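Local coordinates for type ii site-specific deoxyribonuclease (Klebsiella pneumoniae, PDB 6EKR), which probably acts as a type II site-specific deoxyribonuclease, a restriction endonuclease of the PD-(D/E)xK class that cuts DNA at a specific sequence, at residues E138-A142 with S177-V181; V144-I149 with F289-Y294; H157-I161 with I212-F217; N188-P194 with G220-F225. The protein carries 2 engineered substitutions. The contacts are given in a common frame with arbitrary orientation. Numbering follows the deposited sequence.

Interaction 1 of 4, residues E138-A142 with S177-V181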
# COMPACT_ATOMS: atom_id res chain seq x y z
N GLU A 138 12.59 -9.82 -10.58
CA GLU A 138 13.82 -9.51 -9.85
C GLU A 138 15.00 -10.42 -10.25
O GLU A 138 16.08 -9.93 -10.59
CB GLU A 138 13.59 -9.60 -8.34
CG GLU A 138 14.89 -9.53 -7.55
CD GLU A 138 14.71 -9.61 -6.06
OE1 GLU A 138 13.90 -10.44 -5.60
OE2 GLU A 138 15.38 -8.84 -5.35
N ILE A 139 14.77 -11.73 -10.19
CA ILE A 139 15.76 -12.75 -10.51
C ILE A 139 16.38 -12.55 -11.90
O ILE A 139 17.61 -12.62 -12.08
CB ILE A 139 15.10 -14.14 -10.47
CG1 ILE A 139 14.93 -14.62 -9.04
CG2 ILE A 139 15.89 -15.18 -11.27
CD1 ILE A 139 14.12 -15.88 -8.98
N PHE A 140 15.51 -12.31 -12.87
CA PHE A 140 15.90 -12.07 -14.24
C PHE A 140 16.78 -10.85 -14.36
O PHE A 140 17.85 -10.92 -14.97
CB PHE A 140 14.67 -11.88 -15.11
CG PHE A 140 14.98 -11.56 -16.53
CD1 PHE A 140 15.51 -12.54 -17.37
CD2 PHE A 140 14.76 -10.28 -17.04
CE1 PHE A 140 15.80 -12.26 -18.69
CE2 PHE A 140 15.05 -9.99 -18.36
CZ PHE A 140 15.57 -10.98 -19.19
N MSE A 141 16.32 -9.74 -13.79
CA MSE A 141 17.05 -8.49 -13.88
C MSE A 141 18.38 -8.62 -13.17
O MSE A 141 19.39 -8.12 -13.65
CB MSE A 141 16.24 -7.35 -13.30
CG MSE A 141 15.10 -6.91 -14.20
SE MSE A 141 15.59 -6.74 -16.11
CE MSE A 141 16.98 -5.37 -15.93
N ALA A 142 18.37 -9.31 -12.04
CA ALA A 142 19.58 -9.56 -11.30
C ALA A 142 20.51 -10.38 -12.16
O ALA A 142 21.73 -10.17 -12.14
CB ALA A 142 19.27 -10.29 -10.02
N SER A 177 8.34 -7.41 -1.15
CA SER A 177 9.24 -6.41 -1.71
C SER A 177 10.50 -7.01 -2.37
O SER A 177 11.27 -7.76 -1.74
CB SER A 177 9.60 -5.38 -0.64
OG SER A 177 10.26 -4.29 -1.24
N THR A 178 10.67 -6.68 -3.64
CA THR A 178 11.83 -7.11 -4.42
C THR A 178 12.63 -5.88 -4.85
O THR A 178 12.23 -5.19 -5.79
CB THR A 178 11.42 -7.94 -5.69
OG1 THR A 178 10.61 -7.13 -6.55
CG2 THR A 178 10.64 -9.20 -5.30
N ASP A 179 13.71 -5.61 -4.13
CA ASP A 179 14.59 -4.48 -4.43
C ASP A 179 15.99 -5.01 -4.64
O ASP A 179 16.41 -5.88 -3.91
CB ASP A 179 14.63 -3.50 -3.26
CG ASP A 179 13.34 -2.71 -3.09
OD1 ASP A 179 12.43 -2.82 -3.95
OD2 ASP A 179 13.24 -1.96 -2.10
N ILE A 180 16.71 -4.49 -5.64
CA ILE A 180 18.10 -4.89 -5.89
C ILE A 180 19.06 -3.78 -5.49
O ILE A 180 18.88 -2.64 -5.89
CB ILE A 180 18.37 -5.30 -7.37
CG1 ILE A 180 17.73 -6.66 -7.67
CG2 ILE A 180 19.87 -5.37 -7.65
CD1 ILE A 180 17.69 -7.05 -9.13
N VAL A 181 20.06 -4.12 -4.70
CA VAL A 181 21.09 -3.17 -4.32
C VAL A 181 22.39 -3.54 -5.02
O VAL A 181 22.89 -4.65 -4.89
CB VAL A 181 21.30 -3.12 -2.78
CG1 VAL A 181 22.28 -2.03 -2.39
CG2 VAL A 181 19.98 -2.91 -2.06

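Interaction 2 of 4, residues V144-I149 with F289-Y294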
# COMPACT_ATOMS: atom_id res chain seq x y z
N VAL A 144 20.59 -10.30 -15.64
CA VAL A 144 21.14 -9.41 -16.67
C VAL A 144 22.12 -8.37 -16.10
O VAL A 144 23.20 -8.17 -16.66
CB VAL A 144 20.08 -8.74 -17.64
CG1 VAL A 144 18.86 -9.62 -17.84
CG2 VAL A 144 19.68 -7.34 -17.19
N LEU A 145 21.75 -7.71 -15.01
CA LEU A 145 22.63 -6.71 -14.43
C LEU A 145 24.00 -7.28 -14.09
O LEU A 145 24.97 -6.56 -13.97
CB LEU A 145 22.00 -6.06 -13.21
CG LEU A 145 20.92 -5.03 -13.50
CD1 LEU A 145 20.36 -4.46 -12.21
CD2 LEU A 145 21.47 -3.93 -14.36
N LYS A 146 24.06 -8.60 -13.93
CA LYS A 146 25.31 -9.26 -13.57
C LYS A 146 26.18 -9.51 -14.79
O LYS A 146 27.40 -9.50 -14.70
CB LYS A 146 25.03 -10.58 -12.87
CG LYS A 146 26.26 -11.28 -12.35
CD LYS A 146 26.74 -10.66 -11.05
CE LYS A 146 27.85 -11.48 -10.44
NZ LYS A 146 28.20 -11.01 -9.08
N TRP A 147 25.55 -9.74 -15.93
CA TRP A 147 26.28 -9.92 -17.17
C TRP A 147 26.94 -8.61 -17.55
O TRP A 147 28.05 -8.59 -18.08
CB TRP A 147 25.33 -10.32 -18.30
CG TRP A 147 24.90 -11.74 -18.27
CD1 TRP A 147 25.58 -12.79 -17.74
CD2 TRP A 147 23.71 -12.28 -18.84
NE1 TRP A 147 24.88 -13.95 -17.93
CE2 TRP A 147 23.72 -13.67 -18.61
CE3 TRP A 147 22.62 -11.73 -19.53
CZ2 TRP A 147 22.70 -14.50 -19.02
CZ3 TRP A 147 21.61 -12.56 -19.94
CH2 TRP A 147 21.65 -13.93 -19.69
N MSE A 148 26.24 -7.52 -17.29
CA MSE A 148 26.62 -6.21 -17.77
C MSE A 148 27.75 -5.57 -16.97
O MSE A 148 28.81 -5.30 -17.51
CB MSE A 148 25.41 -5.29 -17.75
CG MSE A 148 25.63 -3.99 -18.46
SE MSE A 148 23.99 -2.99 -18.48
CE MSE A 148 23.82 -2.69 -16.58
N ILE A 149 27.50 -5.32 -15.70
CA ILE A 149 28.51 -4.71 -14.85
C ILE A 149 28.99 -5.73 -13.84
O ILE A 149 28.66 -5.64 -12.67
CB ILE A 149 27.93 -3.52 -14.08
CG1 ILE A 149 26.71 -3.96 -13.28
CG2 ILE A 149 27.56 -2.40 -15.03
CD1 ILE A 149 25.96 -2.84 -12.62
N PHE A 289 17.11 1.76 -19.32
CA PHE A 289 17.46 1.40 -17.96
C PHE A 289 18.86 0.84 -17.85
O PHE A 289 19.62 1.24 -16.98
CB PHE A 289 16.46 0.39 -17.38
CG PHE A 289 16.83 -0.12 -16.00
CD1 PHE A 289 16.49 0.61 -14.87
CD2 PHE A 289 17.53 -1.31 -15.85
CE1 PHE A 289 16.84 0.15 -13.60
CE2 PHE A 289 17.88 -1.77 -14.59
CZ PHE A 289 17.53 -1.03 -13.47
N LEU A 290 19.20 -0.10 -18.74
CA LEU A 290 20.48 -0.79 -18.66
C LEU A 290 21.60 0.19 -18.87
O LEU A 290 22.53 0.23 -18.07
CB LEU A 290 20.57 -1.93 -19.67
CG LEU A 290 19.49 -3.00 -19.54
CD1 LEU A 290 19.41 -3.83 -20.80
CD2 LEU A 290 19.77 -3.86 -18.32
N PHE A 291 21.49 1.00 -19.92
CA PHE A 291 22.50 2.02 -20.19
C PHE A 291 22.59 3.04 -19.05
O PHE A 291 23.68 3.34 -18.59
CB PHE A 291 22.27 2.72 -21.55
CG PHE A 291 23.14 3.94 -21.74
CD1 PHE A 291 24.48 3.81 -22.11
CD2 PHE A 291 22.63 5.22 -21.51
CE1 PHE A 291 25.29 4.93 -22.25
CE2 PHE A 291 23.43 6.35 -21.66
CZ PHE A 291 24.76 6.21 -22.03
N ASP A 292 21.45 3.54 -18.58
CA ASP A 292 21.48 4.49 -17.48
C ASP A 292 22.18 3.92 -16.24
O ASP A 292 22.99 4.61 -15.61
CB ASP A 292 20.07 4.96 -17.13
CG ASP A 292 19.49 5.87 -18.20
OD1 ASP A 292 20.24 6.71 -18.73
OD2 ASP A 292 18.29 5.75 -18.49
N ILE A 293 21.88 2.67 -15.91
CA ILE A 293 22.50 2.02 -14.77
C ILE A 293 24.00 1.85 -15.01
O ILE A 293 24.80 2.15 -14.13
CB ILE A 293 21.80 0.66 -14.42
CG1 ILE A 293 20.44 0.92 -13.74
CG2 ILE A 293 22.69 -0.24 -13.55
CD1 ILE A 293 20.50 1.51 -12.34
N TYR A 294 24.37 1.40 -16.20
CA TYR A 294 25.77 1.24 -16.56
C TYR A 294 26.47 2.57 -16.49
O TYR A 294 27.52 2.70 -15.86
CB TYR A 294 25.90 0.68 -17.97
CG TYR A 294 27.32 0.61 -18.48
CD1 TYR A 294 28.07 -0.56 -18.32
CD2 TYR A 294 27.92 1.69 -19.13
CE1 TYR A 294 29.36 -0.65 -18.80
CE2 TYR A 294 29.21 1.61 -19.60
CZ TYR A 294 29.92 0.44 -19.44
OH TYR A 294 31.21 0.34 -19.90

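Interaction 3 of 4, residues H157-I161 with I212-F217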
# COMPACT_ATOMS: atom_id res chain seq x y z
N HIS A 157 23.60 -6.74 1.80
CA HIS A 157 22.27 -6.52 2.35
C HIS A 157 22.32 -5.34 3.31
O HIS A 157 23.20 -5.27 4.16
CB HIS A 157 21.78 -7.78 3.07
CG HIS A 157 21.47 -8.93 2.16
ND1 HIS A 157 20.18 -9.26 1.79
CD2 HIS A 157 22.28 -9.83 1.55
CE1 HIS A 157 20.21 -10.31 0.99
NE2 HIS A 157 21.47 -10.67 0.82
N ILE A 158 21.39 -4.41 3.16
CA ILE A 158 21.29 -3.27 4.08
C ILE A 158 20.18 -3.50 5.10
O ILE A 158 19.02 -3.71 4.73
CB ILE A 158 21.07 -1.94 3.31
CG1 ILE A 158 22.35 -1.54 2.58
CG2 ILE A 158 20.66 -0.80 4.24
CD1 ILE A 158 22.09 -1.19 1.15
N PRO A 159 20.53 -3.45 6.41
CA PRO A 159 19.64 -3.65 7.56
C PRO A 159 18.26 -3.02 7.41
O PRO A 159 17.25 -3.70 7.60
CB PRO A 159 20.40 -2.96 8.71
CG PRO A 159 21.68 -2.38 8.09
CD PRO A 159 21.91 -3.19 6.85
N LEU A 160 18.21 -1.73 7.07
CA LEU A 160 16.94 -1.02 7.03
C LEU A 160 16.06 -1.40 5.83
O LEU A 160 14.83 -1.35 5.91
CB LEU A 160 17.15 0.49 7.13
CG LEU A 160 17.68 1.29 5.95
CD1 LEU A 160 16.51 1.75 5.10
CD2 LEU A 160 18.48 2.48 6.45
N ILE A 161 16.70 -1.79 4.72
CA ILE A 161 15.98 -2.34 3.57
C ILE A 161 15.44 -3.75 3.88
O ILE A 161 14.30 -4.06 3.55
CB ILE A 161 16.84 -2.32 2.27
CG1 ILE A 161 17.03 -0.89 1.78
CG2 ILE A 161 16.20 -3.16 1.16
CD1 ILE A 161 18.04 -0.74 0.67
N ILE A 212 14.12 7.72 3.49
CA ILE A 212 14.69 7.09 4.67
C ILE A 212 16.20 6.89 4.52
O ILE A 212 16.95 7.20 5.43
CB ILE A 212 13.96 5.78 5.04
CG1 ILE A 212 12.59 6.10 5.64
CG2 ILE A 212 14.78 4.94 6.03
CD1 ILE A 212 11.54 5.04 5.38
N LEU A 213 16.64 6.42 3.35
CA LEU A 213 18.07 6.21 3.10
C LEU A 213 18.87 7.51 3.07
O LEU A 213 20.04 7.54 3.48
CB LEU A 213 18.28 5.45 1.80
CG LEU A 213 17.71 4.05 1.68
CD1 LEU A 213 17.51 3.74 0.21
CD2 LEU A 213 18.61 3.03 2.33
N ASP A 214 18.26 8.58 2.58
CA ASP A 214 18.89 9.91 2.56
C ASP A 214 19.07 10.43 3.99
O ASP A 214 20.10 11.02 4.32
CB ASP A 214 18.06 10.92 1.75
CG ASP A 214 18.05 10.64 0.25
OD1 ASP A 214 19.08 10.20 -0.31
OD2 ASP A 214 16.99 10.87 -0.39
N SER A 215 18.06 10.21 4.83
CA SER A 215 18.12 10.75 6.18
C SER A 215 18.82 9.83 7.17
O SER A 215 18.83 10.11 8.36
CB SER A 215 16.72 11.10 6.68
OG SER A 215 16.07 9.94 7.14
N TYR A 216 19.38 8.72 6.68
CA TYR A 216 20.08 7.76 7.53
C TYR A 216 21.54 7.66 7.13
O TYR A 216 22.42 7.65 8.00
CB TYR A 216 19.43 6.38 7.43
CG TYR A 216 20.00 5.30 8.34
CD1 TYR A 216 19.22 4.73 9.34
CD2 TYR A 216 21.30 4.82 8.17
CE1 TYR A 216 19.73 3.72 10.17
CE2 TYR A 216 21.82 3.82 8.99
CZ TYR A 216 21.04 3.27 9.99
OH TYR A 216 21.55 2.28 10.80
N PHE A 217 21.80 7.57 5.83
CA PHE A 217 23.17 7.46 5.30
C PHE A 217 23.74 8.78 4.75
O PHE A 217 24.94 8.87 4.47
CB PHE A 217 23.24 6.39 4.19
CG PHE A 217 22.97 5.00 4.66
CD1 PHE A 217 23.93 4.30 5.39
CD2 PHE A 217 21.78 4.37 4.33
CE1 PHE A 217 23.68 2.98 5.81
CE2 PHE A 217 21.52 3.05 4.74
CZ PHE A 217 22.48 2.36 5.49

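Interaction 4 of 4, residues N188-P194 with G220-F225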
# COMPACT_ATOMS: atom_id res chain seq x y z
N ASN A 188 31.86 5.14 -2.38
CA ASN A 188 30.72 4.92 -1.50
C ASN A 188 29.40 5.46 -2.07
O ASN A 188 28.86 6.48 -1.61
CB ASN A 188 30.97 5.47 -0.10
CG ASN A 188 29.83 5.19 0.86
OD1 ASN A 188 29.44 4.03 1.06
ND2 ASN A 188 29.26 6.24 1.43
N ALA A 189 28.90 4.76 -3.09
CA ALA A 189 27.60 5.03 -3.68
C ALA A 189 27.05 3.74 -4.28
O ALA A 189 27.81 2.87 -4.73
CB ALA A 189 27.70 6.10 -4.74
N SER A 190 25.72 3.62 -4.26
CA SER A 190 25.05 2.43 -4.76
C SER A 190 23.67 2.78 -5.26
O SER A 190 23.08 3.78 -4.86
CB SER A 190 24.93 1.40 -3.64
OG SER A 190 24.55 2.03 -2.43
N VAL A 191 23.16 1.93 -6.15
CA VAL A 191 21.79 2.04 -6.62
C VAL A 191 20.87 1.08 -5.87
O VAL A 191 21.31 0.10 -5.28
CB VAL A 191 21.67 1.76 -8.13
CG1 VAL A 191 22.59 2.67 -8.89
CG2 VAL A 191 21.99 0.30 -8.44
N VAL A 192 19.59 1.41 -5.89
CA VAL A 192 18.55 0.59 -5.32
C VAL A 192 17.47 0.46 -6.37
O VAL A 192 16.85 1.46 -6.76
CB VAL A 192 17.96 1.22 -4.06
CG1 VAL A 192 16.84 0.37 -3.52
CG2 VAL A 192 19.04 1.40 -3.00
N ILE A 193 17.25 -0.76 -6.85
CA ILE A 193 16.30 -0.99 -7.93
C ILE A 193 15.02 -1.71 -7.45
O ILE A 193 14.98 -2.93 -7.35
CB ILE A 193 16.96 -1.73 -9.11
CG1 ILE A 193 18.21 -0.95 -9.55
CG2 ILE A 193 15.96 -1.89 -10.25
CD1 ILE A 193 19.29 -1.80 -10.19
N PRO A 194 13.97 -0.92 -7.14
CA PRO A 194 12.69 -1.52 -6.80
C PRO A 194 12.03 -2.07 -8.06
O PRO A 194 11.83 -1.33 -9.02
CB PRO A 194 11.89 -0.34 -6.25
CG PRO A 194 12.86 0.77 -6.05
CD PRO A 194 13.91 0.55 -7.05
N GLY A 220 24.04 11.67 -0.74
CA GLY A 220 24.60 11.27 -2.03
C GLY A 220 25.10 9.84 -2.08
O GLY A 220 26.00 9.51 -2.88
N VAL A 221 24.52 8.99 -1.24
CA VAL A 221 24.96 7.61 -1.09
C VAL A 221 24.06 6.62 -1.84
O VAL A 221 24.55 5.65 -2.43
CB VAL A 221 25.09 7.22 0.40
CG1 VAL A 221 25.77 5.87 0.56
CG2 VAL A 221 25.87 8.31 1.17
N TYR A 222 22.75 6.88 -1.82
CA TYR A 222 21.77 5.99 -2.46
C TYR A 222 20.92 6.66 -3.52
O TYR A 222 20.39 7.75 -3.32
CB TYR A 222 20.88 5.33 -1.41
CG TYR A 222 21.62 4.25 -0.67
CD1 TYR A 222 21.64 2.94 -1.14
CD2 TYR A 222 22.33 4.54 0.49
CE1 TYR A 222 22.33 1.93 -0.46
CE2 TYR A 222 23.02 3.54 1.18
CZ TYR A 222 23.02 2.24 0.69
OH TYR A 222 23.72 1.27 1.35
N PHE A 223 20.80 6.01 -4.66
CA PHE A 223 20.06 6.54 -5.79
C PHE A 223 19.11 5.47 -6.28
O PHE A 223 19.52 4.33 -6.53
CB PHE A 223 21.01 7.00 -6.91
CG PHE A 223 21.98 8.08 -6.49
CD1 PHE A 223 21.67 9.42 -6.69
CD2 PHE A 223 23.20 7.75 -5.89
CE1 PHE A 223 22.56 10.42 -6.31
CE2 PHE A 223 24.09 8.75 -5.50
CZ PHE A 223 23.77 10.09 -5.72
N SER A 224 17.84 5.83 -6.42
CA SER A 224 16.80 4.87 -6.73
C SER A 224 16.39 4.96 -8.17
O SER A 224 16.11 6.06 -8.67
CB SER A 224 15.58 5.08 -5.84
OG SER A 224 15.87 4.76 -4.49
N PHE A 225 16.37 3.82 -8.85
CA PHE A 225 15.86 3.73 -10.20
C PHE A 225 14.76 2.71 -10.18
O PHE A 225 14.98 1.57 -9.75
CB PHE A 225 16.94 3.26 -11.17
CG PHE A 225 18.16 4.12 -11.21
CD1 PHE A 225 18.45 4.85 -12.35
CD2 PHE A 225 19.05 4.16 -10.14
CE1 PHE A 225 19.61 5.63 -12.42
CE2 PHE A 225 20.19 4.94 -10.20
CZ PHE A 225 20.48 5.68 -11.35

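Interaction 1 of 4, residues E138-A142 with S177-V181
A helix laid against the edge strand of a sheet can hold its place without a single hydrogen bond between the two, and E138-A142 against S177-V181 is such a case. The apolar part rests on I180, whose CD1 sits 3.7 Å from A142 CB, 4.4 Å from M141 CB (a selenomethionine) and 3.6 Å from the carbonyl O of E138. One methyl thus lies against a turn of helix whose own carbonyl is already engaged, since A142 N donates to E138 O at 2.8 Å. The segment axes approach to 9.4 Å at 23°, so helix and strand run nearly side by side. In the PD-(D/E)xK fold this helix precedes the sheet that bears the nuclease motif; the place of D179, on the first strand of the hairpin, is consistent with that motif's leading aspartate, and its OD2 accepts a hydrogen bond from Q209. The side chain of E138, extended at chi1 and chi2, meets the strand by packing alone: OE1 lies 3.5 Å from T178 CG2. Its OE2 stands 3.4 Å from D179 O, but these are two acceptors and no bond joins them. On the helix side, Y15 packs against both E138 and A142.

Interaction 2 of 4, residues V144-I149 with F289-Y294
In the alpha/beta/alpha core of this PD-(D/E)xK nuclease, helix 132-148 and the C-terminal helix 286-298 pack side by side on one face of the sheet. Their segments cross at -50° with axes 11.2 Å apart, close to the angle of ridges-into-grooves packing in which both ridges follow residues four apart: V144 with M148 on one side, F289 with I293 and L290 with Y294 on the other, while I149 extends the line of L145 just past the helix end. The largest bump is M148, a selenomethionine. It enters the hollow between L290, I293 and Y294, its SE 3.8 Å from L290 CB and its CE 4.1 Å from I293 CG2. L145 fills a neighbouring hollow, with CD2 4.2 Å from F289 CE2, 4.0 Å from I293 CG2 and 4.3 Å from L290 CD2. L290 answers from the opposing helix, bringing CD2 to 3.7 Å from V144 CG2. Beneath these side chains I193 of the sheet touches L145, F289 and I293, closing the space between helices and strands. Where the first helix ends, I149 leaves helical geometry and sets its CG2 3.8 Å from Y294 CD1.

Interaction 3 of 4, residues H157-I161 with I212-F217
L160 is the centre of this contact, and it illustrates how one leucine near the start of a helix can lock onto the last turns of another. With 96 Å² of its surface buried by I212-F217, it acts as a knob in a hole formed by I212, L213, Y216 and F217. L160 CD1 lies 3.7 Å from both I212 CG2 and L213 CD2. L160 CD2 approaches F217 CE2 to 3.5 Å and stands over the face of the Y216 ring, 3.8 Å from the centroid and 18° off the normal, a CH-pi contact. L213, second in buried area, reaches across with CD2, which also meets I161 CD1 at 4.2 Å. F217 comes third: besides L160 it receives I158 CG2 at 3.9 Å from its CZ, so the N-cap residue of helix 159-171 packs on the same ring. No hydrogen bond crosses between the segments; the fit is apolar throughout. Behind it, Y222 of the sheet touches I158, L213 and F217. The second subunit completes the surroundings: its L252 packs on L160, its Y253 on I212, and its Y256 meets the Y216 ring and accepts a hydrogen bond from S215 OG through its carbonyl oxygen. The arrangement is a single knob-into-hole contact between two helix ends, placed where the two subunits of the assembly meet.

Interaction 4 of 4, residues N188-P194 with G220-F225
In a parallel pair of strands, one residue in two hydrogen-bonds with its partner strand through both N and O, and N188-P194 with G220-F225 follows the rule closely. S190 N donates to V221 O at 3.0 Å, and S190 O accepts from F223 N at 3.2 Å. V192 repeats the pattern, its N giving to F223 O at 3.0 Å and its O taking from F225 N at 3.2 Å. The intervening V191 turns its backbone bonds to I182 of strand 179-183, and I193 probably bonds to I180 there, while S224 pairs with S261. These strands are the two arms of a beta-alpha-beta unit, whose connecting helix 204-217 packs on the face bearing V192 and Y222; helix 286-298 lies over V191 and F225. S224 OG bonds to Q210 of the connecting helix, and N188 OD1 to K183. P194 has no backbone hydrogen to give, and its CD rests 3.1 Å from F225 O. On the Q209 side, V192 CG2 packs 3.5 Å from Y222 CD1.

The four contacts are built in and around one mixed sheet. Along the chain, interaction 1 closes before interaction 4 opens, interactions 3 and 4 nest inside the loop closed by interaction 2, and the segments of 3 alternate with those of 1 and of 4. Helix 132-148 serves interactions 1 and 2, whose centres lie about 13 Å apart. Interactions 1 and 4 use adjoining strands, joined by a probable hydrogen bond, I193 N to I180 O at 2.7 Å. Interactions 3 and 4 are the nearest pair, with centres about 10 Å apart; 2 and 3, about 23 Å between centres, do not touch. Helices thus pack on both sheet faces, and interaction 3 reaches the second subunit.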